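Local coordinates for thiol-activated cytolysin (Desulfobulbus propionicus, PDB 6NAL), which probably binds membranes and assembles into oligomeric pores as a member of the cholesterol-dependent cytolysin family from a Gram-negative bacterium, at residues 145-151 and 189-195. Numbering follows the deposited sequence.
Sequences NFQYSSS and YLIRFKQ
Phe193 sits between Phe146 and Tyr148, the three rings forming an aromatic cluster; Tyr148 and Phe193 share one face of the sheet and Phe146 joins from the residue before the strand. Tyr148 brings its edge onto the face of Phe193 in a T-shaped pair, planes 66° apart, with Tyr148 CD1 3.5 Å from Phe193 CE2. Toward Phe146 the roles reverse: Phe193 turns its own edge to that ring in an offset edge-to-face pair, while Phe193 CB lies over the Phe146 face, 3.9 Å from the ring centroid, as a CH-pi contact. Farther along, Ile191 CG2 reaches Tyr148 CE1 at 3.4 Å. A chi1 of -178°, CG anti to the backbone N, runs the Tyr148 side chain the same way as that of Phe193, bringing the ring edge-on to its neighbour.

At one end Asn145 N donates to Gln195 OE1 over 3.1 Å from above the carbonyl plane; at the other, Ser150 OG gives its proton to Tyr189 OH at 2.9 Å. Between the two ends, paired backbone bonds join Gln147 with Lys194, Ser149 with Arg192 and Ser151 with Leu190, making a regular antiparallel pair of strands.

On the face of Gln147, Ser149, Arg192 and Lys194, Arg192 NH2 lies 3.5 Å from Ser149 OG without a bond, and Lys194 CD of the same strand covers the guanidinium. Lys194 NZ is held by Asn335, and Arg192 NH1 bonds weakly to Gln243. Strand 232-250 flanks 189-195 through further backbone bonds, whereas Tyr148 N is bonded to Tyr445 OH of the second subunit.

The contact therefore joins strand 147-152 to the central sheet of a cytolysin fold with a largely aromatic and apolar face and a mostly polar one, where buried Arg192 NE lacks a partner and probably carries a desolvation cost.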
loop_
_atom_site.group_PDB
_atom_site.type_symbol
_atom_site.label_atom_id
_atom_site.label_comp_id
_atom_site.label_asym_id
_atom_site.label_seq_id
_atom_site.Cartn_x
_atom_site.Cartn_y
_atom_site.Cartn_z
ATOM N N ASN A 145 -19.374 22.774 22.926
ATOM C CA ASN A 145 -19.831 21.479 22.414
ATOM C C ASN A 145 -19.636 21.526 20.895
ATOM O O ASN A 145 -20.478 22.084 20.176
ATOM C CB ASN A 145 -21.285 21.185 22.771
ATOM C CG ASN A 145 -21.794 19.918 22.064
ATOM O OD1 ASN A 145 -20.995 19.207 21.433
ATOM N ND2 ASN A 145 -23.095 19.625 22.156
ATOM N N PHE A 146 -18.542 20.938 20.414
ATOM C CA PHE A 146 -18.044 21.252 19.085
ATOM C C PHE A 146 -18.251 20.084 18.144
ATOM O O PHE A 146 -18.163 18.927 18.552
ATOM C CB PHE A 146 -16.562 21.641 19.122
ATOM C CG PHE A 146 -16.298 23.041 19.649
ATOM C CD1 PHE A 146 -16.781 24.174 18.971
ATOM C CD2 PHE A 146 -15.552 23.238 20.792
ATOM C CE1 PHE A 146 -16.536 25.467 19.448
ATOM C CE2 PHE A 146 -15.307 24.527 21.262
ATOM C CZ PHE A 146 -15.785 25.638 20.577
ATOM N N GLN A 147 -18.586 20.414 16.896
ATOM C CA GLN A 147 -18.318 19.532 15.766
ATOM C C GLN A 147 -16.851 19.649 15.349
ATOM O O GLN A 147 -16.251 20.722 15.380
ATOM C CB GLN A 147 -19.231 19.838 14.583
ATOM C CG GLN A 147 -18.831 19.078 13.332
ATOM C CD GLN A 147 -19.448 19.659 12.060
ATOM O OE1 GLN A 147 -20.390 20.463 12.129
ATOM N NE2 GLN A 147 -18.934 19.242 10.900
ATOM N N TYR A 148 -16.271 18.520 14.958
ATOM C CA TYR A 148 -14.840 18.400 14.786
ATOM C C TYR A 148 -14.569 17.984 13.353
ATOM O O TYR A 148 -15.314 17.194 12.795
ATOM C CB TYR A 148 -14.291 17.410 15.781
ATOM C CG TYR A 148 -12.811 17.245 15.716
ATOM C CD1 TYR A 148 -11.973 18.153 16.317
ATOM C CD2 TYR A 148 -12.253 16.154 15.087
ATOM C CE1 TYR A 148 -10.607 17.988 16.276
ATOM C CE2 TYR A 148 -10.878 15.987 15.023
ATOM C CZ TYR A 148 -10.070 16.899 15.637
ATOM O OH TYR A 148 -8.711 16.755 15.612
ATOM N N SER A 149 -13.568 18.609 12.733
ATOM C CA SER A 149 -13.158 18.262 11.374
ATOM C C SER A 149 -11.656 18.397 11.273
ATOM O O SER A 149 -11.107 19.358 11.800
ATOM C CB SER A 149 -13.748 19.165 10.279
ATOM O OG SER A 149 -15.156 19.125 10.311
ATOM N N SER A 150 -10.999 17.476 10.564
ATOM C CA SER A 150 -9.561 17.577 10.365
ATOM C C SER A 150 -9.170 16.940 9.045
ATOM O O SER A 150 -9.825 16.017 8.580
ATOM C CB SER A 150 -8.802 16.892 11.491
ATOM O OG SER A 150 -9.006 15.483 11.447
ATOM N N SER A 151 -8.088 17.425 8.454
ATOM C CA SER A 151 -7.675 16.907 7.160
ATOM C C SER A 151 -6.418 17.644 6.744
ATOM O O SER A 151 -6.247 18.830 7.051
ATOM C CB SER A 151 -8.808 17.054 6.125
ATOM O OG SER A 151 -8.375 16.625 4.809
ATOM N N TYR A 189 -1.822 20.868 7.658
ATOM C CA TYR A 189 -2.930 20.149 8.246
ATOM C C TYR A 189 -3.883 21.110 8.968
ATOM O O TYR A 189 -3.456 21.989 9.717
ATOM C CB TYR A 189 -2.354 19.104 9.198
ATOM C CG TYR A 189 -3.343 18.102 9.677
ATOM C CD1 TYR A 189 -3.644 16.996 8.937
ATOM C CD2 TYR A 189 -3.986 18.273 10.852
ATOM C CE1 TYR A 189 -4.571 16.066 9.360
ATOM C CE2 TYR A 189 -4.917 17.326 11.309
ATOM C CZ TYR A 189 -5.208 16.231 10.544
ATOM O OH TYR A 189 -6.132 15.307 10.968
ATOM N N LEU A 190 -5.175 20.884 8.816
ATOM C CA LEU A 190 -6.155 21.823 9.355
ATOM C C LEU A 190 -7.218 21.148 10.196
ATOM O O LEU A 190 -7.851 20.185 9.764
ATOM C CB LEU A 190 -6.838 22.593 8.246
ATOM C CG LEU A 190 -7.456 23.920 8.687
ATOM C CD1 LEU A 190 -6.375 24.940 8.870
ATOM C CD2 LEU A 190 -8.454 24.355 7.605
ATOM N N ILE A 191 -7.440 21.690 11.383
ATOM C CA ILE A 191 -8.494 21.251 12.281
ATOM C C ILE A 191 -9.480 22.393 12.463
ATOM O O ILE A 191 -9.084 23.551 12.629
ATOM C CB ILE A 191 -7.891 20.825 13.638
ATOM C CG1 ILE A 191 -6.962 19.621 13.457
ATOM C CG2 ILE A 191 -8.965 20.491 14.678
ATOM C CD1 ILE A 191 -6.183 19.292 14.694
ATOM N N ARG A 192 -10.761 22.050 12.506
ATOM C CA ARG A 192 -11.801 22.996 12.822
ATOM C C ARG A 192 -12.715 22.467 13.903
ATOM O O ARG A 192 -13.267 21.385 13.757
ATOM C CB ARG A 192 -12.645 23.301 11.608
ATOM C CG ARG A 192 -13.534 24.449 11.847
ATOM C CD ARG A 192 -14.591 24.610 10.800
ATOM N NE ARG A 192 -15.327 23.382 10.576
ATOM C CZ ARG A 192 -16.271 23.256 9.661
ATOM N NH1 ARG A 192 -16.577 24.319 8.921
ATOM N NH2 ARG A 192 -16.889 22.088 9.491
ATOM N N PHE A 193 -12.925 23.272 14.940
ATOM C CA PHE A 193 -13.970 23.058 15.940
ATOM C C PHE A 193 -15.122 24.006 15.653
ATOM O O PHE A 193 -14.905 25.213 15.558
ATOM C CB PHE A 193 -13.448 23.326 17.353
ATOM C CG PHE A 193 -12.348 22.384 17.793
ATOM C CD1 PHE A 193 -11.052 22.613 17.431
ATOM C CD2 PHE A 193 -12.639 21.305 18.581
ATOM C CE1 PHE A 193 -10.044 21.788 17.815
ATOM C CE2 PHE A 193 -11.648 20.467 18.984
ATOM C CZ PHE A 193 -10.325 20.704 18.591
ATOM N N LYS A 194 -16.342 23.481 15.507
ATOM C CA LYS A 194 -17.455 24.335 15.138
ATOM C C LYS A 194 -18.655 24.141 16.044
ATOM O O LYS A 194 -19.149 23.023 16.191
ATOM C CB LYS A 194 -17.882 24.073 13.696
ATOM C CG LYS A 194 -19.019 25.019 13.148
ATOM C CD LYS A 194 -19.673 24.396 11.877
ATOM C CE LYS A 194 -19.938 25.497 10.894
ATOM N NZ LYS A 194 -19.675 25.111 9.437
ATOM N N GLN A 195 -19.184 25.240 16.577
ATOM C CA GLN A 195 -20.366 25.154 17.424
ATOM C C GLN A 195 -21.430 26.135 16.971
ATOM O O GLN A 195 -21.166 27.332 16.871
ATOM C CB GLN A 195 -20.033 25.417 18.895
ATOM C CG GLN A 195 -21.233 25.194 19.786
ATOM C CD GLN A 195 -20.902 25.318 21.274
ATOM O OE1 GLN A 195 -19.762 25.612 21.637
ATOM N NE2 GLN A 195 -21.918 25.151 22.130
#